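Local coordinates for protein CAS6A (Thermus thermophilus, PDB 4C97) that probably acts as a Cas6-type endoribonuclease that processes CRISPR RNA in antiviral defence, at residues Leu10-Gly24 with Leu88-His102. The protein carries 1 engineered substitution. Numbering follows the deposited sequence.
Sequences LVLVLEGEGLPEPLG and LGPPFRVRAVLQEGH
Leu14 lies over one face of the Phe92 ring. Its CD1 is 4.2 Å from the ring centroid, a CH-pi contact displaced toward the rim. The same Leu14 CD1 meets Leu88 CD1 at 3.7 Å. Leu14 CD2 reaches Val94 CG2. Beyond the ring, the backbone of Gly16-Pro20 curls past Phe92, and Phe92 CZ lies 3.6 Å from Leu19 C. On the sheet face of Val11, Val13 and Leu98, Val13 CG2 touches Leu98 CD1. Val11 CG1, anti to the backbone N (chi1 171°), sits over the centre of the His102 ring, 3.8 Å from its centroid. Strands 10-15 and 91-98 run antiparallel, as the first and last strands of a ferredoxin-like domain, the fold typical of Cas6 proteins. Backbone bonds pair Val11 with Leu98 and Glu15 with Arg93. Between them Arg95 N and Ala96 O both bond Val13, at a beta bulge. Ala96 N is buried without a partner. Past the strands, Glu21 N donates to Leu88 O at 2.9 Å. A water donates to Glu17 O and Pro91 O. At the exposed edge, Glu15 OE1 forms a salt bridge with Arg95 NH2 at 2.8 Å, but the hydrogen bond is bent and weak (140°). The guanidinium of Arg93 turns instead to Gly83 O.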
ATOM      1  N   LEU A  10       4.451   1.327  -9.623  1.00 11.75           N
ATOM      2  CA  LEU A  10       4.994   2.271 -10.570  1.00 12.30           C
ATOM      3  C   LEU A  10       4.582   3.681 -10.203  1.00 12.93           C
ATOM      4  O   LEU A  10       3.410   3.935  -9.871  1.00 14.33           O
ATOM      5  CB  LEU A  10       4.486   1.944 -11.966  1.00 15.80           C
ATOM      6  CG  LEU A  10       5.148   0.756 -12.660  1.00 25.22           C
ATOM      7  CD1 LEU A  10       4.857  -0.550 -11.961  1.00 30.86           C
ATOM      8  CD2 LEU A  10       4.659   0.695 -14.107  1.00 29.20           C
ATOM      9  N   VAL A  11       5.541   4.595 -10.281  1.00 14.08           N
ATOM     10  CA  VAL A  11       5.308   5.992  -9.948  1.00 12.83           C
ATOM     11  C   VAL A  11       5.224   6.859 -11.198  1.00 17.27           C
ATOM     12  O   VAL A  11       6.103   6.804 -12.063  1.00 15.18           O
ATOM     13  CB  VAL A  11       6.395   6.543  -9.024  1.00 13.04           C
ATOM     14  CG1 VAL A  11       6.262   8.058  -8.863  1.00 15.71           C
ATOM     15  CG2 VAL A  11       6.312   5.875  -7.626  1.00 14.26           C
ATOM     16  N   LEU A  12       4.160   7.652 -11.287  1.00 15.81           N
ATOM     17  CA  LEU A  12       4.013   8.646 -12.357  1.00 14.99           C
ATOM     18  C   LEU A  12       4.448   9.992 -11.813  1.00 15.58           C
ATOM     19  O   LEU A  12       3.776  10.570 -10.931  1.00 15.29           O
ATOM     20  CB  LEU A  12       2.554   8.755 -12.826  1.00 16.85           C
ATOM     21  CG  LEU A  12       1.974   7.635 -13.687  1.00 27.23           C
ATOM     22  CD1 LEU A  12       2.265   6.256 -13.126  1.00 36.12           C
ATOM     23  CD2 LEU A  12       0.470   7.838 -13.853  1.00 29.45           C
ATOM     24  N   VAL A  13       5.567  10.477 -12.347  1.00 16.63           N
ATOM     25  CA  VAL A  13       6.105  11.777 -11.989  1.00 17.65           C
ATOM     26  C   VAL A  13       5.334  12.803 -12.807  1.00 21.60           C
ATOM     27  O   VAL A  13       5.266  12.705 -14.027  1.00 21.80           O
ATOM     28  CB  VAL A  13       7.613  11.874 -12.273  1.00 21.82           C
ATOM     29  CG1 VAL A  13       8.141  13.263 -11.951  1.00 22.40           C
ATOM     30  CG2 VAL A  13       8.359  10.827 -11.481  1.00 23.08           C
ATOM     31  N   LEU A  14       4.740  13.779 -12.127  1.00 19.63           N
ATOM     32  CA  LEU A  14       3.741  14.635 -12.761  1.00 19.89           C
ATOM     33  C   LEU A  14       4.199  16.073 -12.857  1.00 22.67           C
ATOM     34  O   LEU A  14       4.754  16.617 -11.911  1.00 27.33           O
ATOM     35  CB  LEU A  14       2.434  14.588 -11.955  1.00 18.96           C
ATOM     36  CG  LEU A  14       1.820  13.202 -11.770  1.00 17.42           C
ATOM     37  CD1 LEU A  14       0.664  13.284 -10.770  1.00 21.24           C
ATOM     38  CD2 LEU A  14       1.378  12.582 -13.088  1.00 17.69           C
ATOM     39  N   GLU A  15       3.942  16.700 -14.002  1.00 32.01           N
ATOM     40  CA  GLU A  15       4.108  18.140 -14.099  1.00 41.33           C
ATOM     41  C   GLU A  15       2.752  18.783 -14.333  1.00 25.65           C
ATOM     42  O   GLU A  15       1.953  18.320 -15.151  1.00 29.50           O
ATOM     43  CB  GLU A  15       5.145  18.535 -15.161  1.00 51.44           C
ATOM     44  CG  GLU A  15       5.209  17.621 -16.358  1.00 64.76           C
ATOM     45  CD  GLU A  15       6.178  18.117 -17.433  1.00 77.37           C
ATOM     46  OE1 GLU A  15       6.676  19.256 -17.310  1.00 81.99           O
ATOM     47  OE2 GLU A  15       6.440  17.364 -18.399  1.00 79.10           O
ATOM     48  N   GLY A  16       2.507  19.855 -13.598  1.00 29.26           N
ATOM     49  CA  GLY A  16       1.218  20.510 -13.592  1.00 35.33           C
ATOM     50  C   GLY A  16       0.967  21.113 -12.235  1.00 34.38           C
ATOM     51  O   GLY A  16       1.728  20.888 -11.300  1.00 40.57           O
ATOM     52  N   GLU A  17      -0.103  21.886 -12.134  1.00 41.81           N
ATOM     53  CA  GLU A  17      -0.458  22.568 -10.901  1.00 45.53           C
ATOM     54  C   GLU A  17      -1.281  21.649  -9.994  1.00 44.86           C
ATOM     55  O   GLU A  17      -2.164  20.922 -10.454  1.00 41.90           O
ATOM     56  CB  GLU A  17      -1.248  23.842 -11.234  1.00 49.78           C
ATOM     57  CG  GLU A  17      -0.772  25.092 -10.519  1.00 61.48           C
ATOM     58  CD  GLU A  17      -1.468  26.340 -11.017  1.00 64.33           C
ATOM     59  OE1 GLU A  17      -1.687  26.457 -12.240  1.00 62.68           O
ATOM     60  OE2 GLU A  17      -1.813  27.199 -10.179  1.00 75.53           O
ATOM     61  N   GLY A  18      -0.979  21.666  -8.703  1.00 45.63           N
ATOM     62  CA  GLY A  18      -1.788  20.959  -7.728  1.00 48.42           C
ATOM     63  C   GLY A  18      -1.319  19.546  -7.456  1.00 40.69           C
ATOM     64  O   GLY A  18      -0.204  19.166  -7.810  1.00 35.55           O
ATOM     65  N   LEU A  19      -2.178  18.771  -6.803  1.00 30.40           N
ATOM     66  CA  LEU A  19      -1.904  17.373  -6.557  1.00 29.48           C
ATOM     67  C   LEU A  19      -3.008  16.523  -7.124  1.00 22.75           C
ATOM     68  O   LEU A  19      -4.128  16.983  -7.300  1.00 23.30           O
ATOM     69  CB  LEU A  19      -1.780  17.106  -5.065  1.00 42.19           C
ATOM     70  CG  LEU A  19      -0.503  17.666  -4.453  1.00 44.53           C
ATOM     71  CD1 LEU A  19      -0.829  18.386  -3.165  1.00 51.64           C
ATOM     72  CD2 LEU A  19       0.489  16.532  -4.235  1.00 33.62           C
ATOM     73  N   PRO A  20      -2.694  15.268  -7.417  1.00 18.10           N
ATOM     74  CA  PRO A  20      -3.772  14.382  -7.845  1.00 17.69           C
ATOM     75  C   PRO A  20      -4.840  14.272  -6.781  1.00 16.85           C
ATOM     76  O   PRO A  20      -4.557  14.458  -5.588  1.00 18.12           O
ATOM     77  CB  PRO A  20      -3.067  13.032  -8.007  1.00 17.46           C
ATOM     78  CG  PRO A  20      -1.658  13.341  -8.153  1.00 22.05           C
ATOM     79  CD  PRO A  20      -1.411  14.553  -7.338  1.00 20.60           C
ATOM     80  N   GLU A  21      -6.060  14.005  -7.232  1.00 16.76           N
ATOM     81  CA  GLU A  21      -7.213  13.824  -6.370  1.00 16.98           C
ATOM     82  C   GLU A  21      -7.577  12.339  -6.372  1.00 18.51           C
ATOM     83  O   GLU A  21      -7.454  11.678  -7.395  1.00 18.96           O
ATOM     84  CB  GLU A  21      -8.365  14.661  -6.884  1.00 21.23           C
ATOM     85  CG  GLU A  21      -8.088  16.131  -6.760  1.00 23.15           C
ATOM     86  CD  GLU A  21      -9.174  16.995  -7.350  1.00 27.42           C
ATOM     87  OE1 GLU A  21     -10.148  16.452  -7.926  1.00 26.38           O
ATOM     88  OE2 GLU A  21      -9.046  18.235  -7.231  1.00 34.97           O
ATOM     89  N   PRO A  22      -7.970  11.800  -5.209  1.00 17.47           N
ATOM     90  CA  PRO A  22      -8.269  10.371  -5.076  1.00 14.37           C
ATOM     91  C   PRO A  22      -9.218   9.805  -6.134  1.00 13.55           C
ATOM     92  O   PRO A  22      -8.920   8.820  -6.812  1.00 14.43           O
ATOM     93  CB  PRO A  22      -8.925  10.298  -3.701  1.00 20.61           C
ATOM     94  CG  PRO A  22      -8.309  11.399  -2.932  1.00 20.39           C
ATOM     95  CD  PRO A  22      -7.969  12.479  -3.907  1.00 14.06           C
ATOM     96  N   LEU A  23     -10.372  10.445  -6.275  1.00 16.36           N
ATOM     97  CA  LEU A  23     -11.356   9.967  -7.244  1.00 14.20           C
ATOM     98  C   LEU A  23     -10.899  10.140  -8.698  1.00 14.41           C
ATOM     99  O   LEU A  23     -11.129   9.252  -9.526  1.00 17.31           O
ATOM    100  CB  LEU A  23     -12.715  10.600  -6.986  1.00 19.31           C
ATOM    101  CG  LEU A  23     -13.254   9.982  -5.690  1.00 27.42           C
ATOM    102  CD1 LEU A  23     -14.047  10.962  -4.927  1.00 24.10           C
ATOM    103  CD2 LEU A  23     -14.049   8.716  -5.982  1.00 25.72           C
ATOM    104  N   GLY A  24     -10.217  11.233  -9.017  1.00 15.86           N
ATOM    105  CA  GLY A  24      -9.700  11.388 -10.374  1.00 18.35           C
ATOM    106  C   GLY A  24      -8.646  10.325 -10.703  1.00 15.76           C
ATOM    107  O   GLY A  24      -8.629   9.745 -11.814  1.00 14.72           O
ATOM    108  N   LEU A  88      -6.123  13.656 -13.456  1.00 21.82           N
ATOM    109  CA  LEU A  88      -6.139  12.944 -12.189  1.00 20.40           C
ATOM    110  C   LEU A  88      -6.813  13.862 -11.191  1.00 22.85           C
ATOM    111  O   LEU A  88      -6.288  14.116 -10.108  1.00 19.86           O
ATOM    112  CB  LEU A  88      -4.713  12.640 -11.730  1.00 19.99           C
ATOM    113  CG  LEU A  88      -3.850  11.897 -12.744  1.00 20.65           C
ATOM    114  CD1 LEU A  88      -2.425  11.759 -12.239  1.00 21.65           C
ATOM    115  CD2 LEU A  88      -4.436  10.541 -13.068  1.00 25.07           C
ATOM    116  N   GLY A  89      -7.972  14.368 -11.587  1.00 22.07           N
ATOM    117  CA  GLY A  89      -8.539  15.556 -10.982  1.00 22.10           C
ATOM    118  C   GLY A  89      -8.057  16.679 -11.871  1.00 23.65           C
ATOM    119  O   GLY A  89      -8.521  16.814 -13.010  1.00 27.01           O
ATOM    120  N   PRO A  90      -7.087  17.464 -11.394  1.00 24.65           N
ATOM    121  CA  PRO A  90      -6.468  18.397 -12.340  1.00 29.13           C
ATOM    122  C   PRO A  90      -5.746  17.652 -13.465  1.00 23.25           C
ATOM    123  O   PRO A  90      -5.421  16.468 -13.311  1.00 21.76           O
ATOM    124  CB  PRO A  90      -5.437  19.134 -11.486  1.00 26.10           C
ATOM    125  CG  PRO A  90      -5.858  18.923 -10.069  1.00 29.21           C
ATOM    126  CD  PRO A  90      -6.529  17.588 -10.035  1.00 25.77           C
ATOM    127  N   PRO A  91      -5.461  18.347 -14.570  1.00 21.37           N
ATOM    128  CA  PRO A  91      -4.649  17.765 -15.645  1.00 21.27           C
ATOM    129  C   PRO A  91      -3.162  17.811 -15.300  1.00 28.01           C
ATOM    130  O   PRO A  91      -2.693  18.800 -14.737  1.00 23.51           O
ATOM    131  CB  PRO A  91      -4.940  18.682 -16.820  1.00 22.84           C
ATOM    132  CG  PRO A  91      -5.255  20.009 -16.187  1.00 31.00           C
ATOM    133  CD  PRO A  91      -5.965  19.688 -14.920  1.00 25.37           C
ATOM    134  N   PHE A  92      -2.440  16.743 -15.622  1.00 27.66           N
ATOM    135  CA  PHE A  92      -0.990  16.709 -15.464  1.00 22.78           C
ATOM    136  C   PHE A  92      -0.385  16.116 -16.704  1.00 22.96           C
ATOM    137  O   PHE A  92      -0.994  15.288 -17.366  1.00 28.80           O
ATOM    138  CB  PHE A  92      -0.575  15.821 -14.282  1.00 19.96           C
ATOM    139  CG  PHE A  92      -1.086  16.296 -12.950  1.00 18.96           C
ATOM    140  CD1 PHE A  92      -0.369  17.222 -12.208  1.00 21.27           C
ATOM    141  CD2 PHE A  92      -2.276  15.815 -12.447  1.00 19.29           C
ATOM    142  CE1 PHE A  92      -0.838  17.661 -10.980  1.00 22.33           C
ATOM    143  CE2 PHE A  92      -2.751  16.247 -11.217  1.00 22.68           C
ATOM    144  CZ  PHE A  92      -2.031  17.174 -10.489  1.00 23.12           C
ATOM    145  N   ARG A  93       0.839  16.515 -16.999  1.00 24.08           N
ATOM    146  CA  ARG A  93       1.627  15.814 -17.980  1.00 23.90           C
ATOM    147  C   ARG A  93       2.505  14.788 -17.254  1.00 27.07           C
ATOM    148  O   ARG A  93       3.093  15.079 -16.212  1.00 22.40           O
ATOM    149  CB  ARG A  93       2.469  16.812 -18.769  1.00 27.96           C
ATOM    150  CG  ARG A  93       3.370  16.184 -19.790  1.00 57.00           C
ATOM    151  CD  ARG A  93       3.973  17.234 -20.699  1.00 70.26           C
ATOM    152  NE  ARG A  93       2.964  18.192 -21.153  1.00 74.33           N
ATOM    153  CZ  ARG A  93       2.119  17.981 -22.160  1.00 79.18           C
ATOM    154  NH1 ARG A  93       2.158  16.846 -22.844  1.00 72.78           N
ATOM    155  NH2 ARG A  93       1.233  18.915 -22.489  1.00 83.29           N
ATOM    156  N   VAL A  94       2.556  13.576 -17.783  1.00 23.15           N
ATOM    157  CA  VAL A  94       3.345  12.527 -17.173  1.00 25.76           C
ATOM    158  C   VAL A  94       4.769  12.627 -17.691  1.00 27.10           C
ATOM    159  O   VAL A  94       5.039  12.339 -18.857  1.00 27.43           O
ATOM    160  CB  VAL A  94       2.759  11.136 -17.473  1.00 23.96           C
ATOM    161  CG1 VAL A  94       3.639  10.037 -16.903  1.00 24.50           C
ATOM    162  CG2 VAL A  94       1.348  11.020 -16.905  1.00 21.25           C
ATOM    163  N   ARG A  95       5.681  13.039 -16.818  1.00 26.67           N
ATOM    164  CA  ARG A  95       7.066  13.241 -17.219  1.00 24.71           C
ATOM    165  C   ARG A  95       7.821  11.938 -17.304  1.00 24.65           C
ATOM    166  O   ARG A  95       8.652  11.747 -18.199  1.00 30.07           O
ATOM    167  CB  ARG A  95       7.782  14.143 -16.234  1.00 29.65           C
ATOM    168  CG  ARG A  95       9.271  14.257 -16.499  1.00 46.00           C
ATOM    169  CD  ARG A  95       9.873  15.276 -15.576  1.00 60.99           C
ATOM    170  NE  ARG A  95       9.265  16.582 -15.809  1.00 72.22           N
ATOM    171  CZ  ARG A  95       8.989  17.470 -14.860  1.00 65.66           C
ATOM    172  NH1 ARG A  95       9.269  17.210 -13.587  1.00 56.03           N
ATOM    173  NH2 ARG A  95       8.430  18.627 -15.193  1.00 59.18           N
ATOM    174  N   ALA A  96       7.552  11.051 -16.357  1.00 26.79           N
ATOM    175  CA  ALA A  96       8.237   9.777 -16.304  1.00 22.91           C
ATOM    176  C   ALA A  96       7.371   8.759 -15.599  1.00 21.24           C
ATOM    177  O   ALA A  96       6.576   9.099 -14.727  1.00 21.83           O
ATOM    178  CB  ALA A  96       9.583   9.927 -15.584  1.00 25.38           C
ATOM    179  N   VAL A  97       7.529   7.505 -15.998  1.00 28.61           N
ATOM    180  CA  VAL A  97       6.929   6.390 -15.303  1.00 23.10           C
ATOM    181  C   VAL A  97       8.071   5.545 -14.767  1.00 24.42           C
ATOM    182  O   VAL A  97       8.856   4.992 -15.535  1.00 25.28           O
ATOM    183  CB  VAL A  97       6.040   5.572 -16.246  1.00 24.04           C
ATOM    184  CG1 VAL A  97       5.442   4.385 -15.526  1.00 26.92           C
ATOM    185  CG2 VAL A  97       4.940   6.460 -16.809  1.00 25.92           C
ATOM    186  N   LEU A  98       8.154   5.453 -13.443  1.00 22.51           N
ATOM    187  CA  LEU A  98       9.299   4.840 -12.768  1.00 24.00           C
ATOM    188  C   LEU A  98       8.953   3.552 -12.029  1.00 20.93           C
ATOM    189  O   LEU A  98       7.942   3.480 -11.332  1.00 17.96           O
ATOM    190  CB  LEU A  98       9.869   5.833 -11.753  1.00 18.78           C
ATOM    191  CG  LEU A  98      10.258   7.205 -12.305  1.00 23.08           C
ATOM    192  CD1 LEU A  98      10.770   8.068 -11.169  1.00 24.72           C
ATOM    193  CD2 LEU A  98      11.308   7.050 -13.397  1.00 29.75           C
ATOM    194  N   GLN A  99       9.814   2.540 -12.183  1.00 21.28           N
ATOM    195  CA  GLN A  99       9.734   1.317 -11.395  1.00 22.06           C
ATOM    196  C   GLN A  99      10.887   1.234 -10.384  1.00 19.40           C
ATOM    197  O   GLN A  99      10.979   0.297  -9.599  1.00 22.26           O
ATOM    198  CB  GLN A  99       9.763   0.103 -12.318  1.00 41.03           C
ATOM    199  CG  GLN A  99      11.059  -0.053 -13.083  1.00 50.80           C
ATOM    200  CD  GLN A  99      11.099  -1.334 -13.885  1.00 55.80           C
ATOM    201  OE1 GLN A  99      10.110  -1.719 -14.513  1.00 50.54           O
ATOM    202  NE2 GLN A  99      12.237  -2.019 -13.848  1.00 54.67           N
ATOM    203  N   GLU A 100      11.771   2.222 -10.437  1.00 20.03           N
ATOM    204  CA  GLU A 100      12.908   2.333  -9.536  1.00 21.34           C
ATOM    205  C   GLU A 100      13.300   3.797  -9.570  1.00 24.40           C
ATOM    206  O   GLU A 100      12.842   4.551 -10.432  1.00 26.12           O
ATOM    207  CB  GLU A 100      14.075   1.455 -10.017  1.00 26.75           C
ATOM    208  CG  GLU A 100      14.641   1.848 -11.377  1.00 35.40           C
ATOM    209  CD  GLU A 100      15.749   0.911 -11.858  1.00 49.40           C
ATOM    210  OE1 GLU A 100      16.636   0.558 -11.053  1.00 53.87           O
ATOM    211  OE2 GLU A 100      15.727   0.528 -13.044  1.00 54.43           O
ATOM    212  N   GLY A 101      14.147   4.211  -8.645  1.00 24.21           N
ATOM    213  CA  GLY A 101      14.638   5.574  -8.650  1.00 30.83           C
ATOM    214  C   GLY A 101      13.637   6.578  -8.122  1.00 25.64           C
ATOM    215  O   GLY A 101      13.735   7.762  -8.411  1.00 27.22           O
ATOM    216  N   HIS A 102      12.660   6.103  -7.355  1.00 19.58           N
ATOM    217  CA  HIS A 102      11.769   6.981  -6.607  1.00 19.06           C
ATOM    218  C   HIS A 102      11.467   6.214  -5.324  1.00 18.05           C
ATOM    219  O   HIS A 102      11.355   4.997  -5.361  1.00 17.45           O
ATOM    220  CB  HIS A 102      10.486   7.255  -7.392  1.00 22.13           C
ATOM    221  CG  HIS A 102       9.575   8.256  -6.740  1.00 16.84           C
ATOM    222  ND1 HIS A 102       8.736   7.924  -5.708  1.00 18.63           N
ATOM    223  CD2 HIS A 102       9.376   9.569  -6.997  1.00 17.70           C
ATOM    224  CE1 HIS A 102       8.061   9.009  -5.332  1.00 18.24           C
ATOM    225  NE2 HIS A 102       8.428  10.008  -6.103  1.00 19.61           N
TER
HETATM  226  O   HOH W   1      -3.000  21.089 -13.359  1.00 31.37           O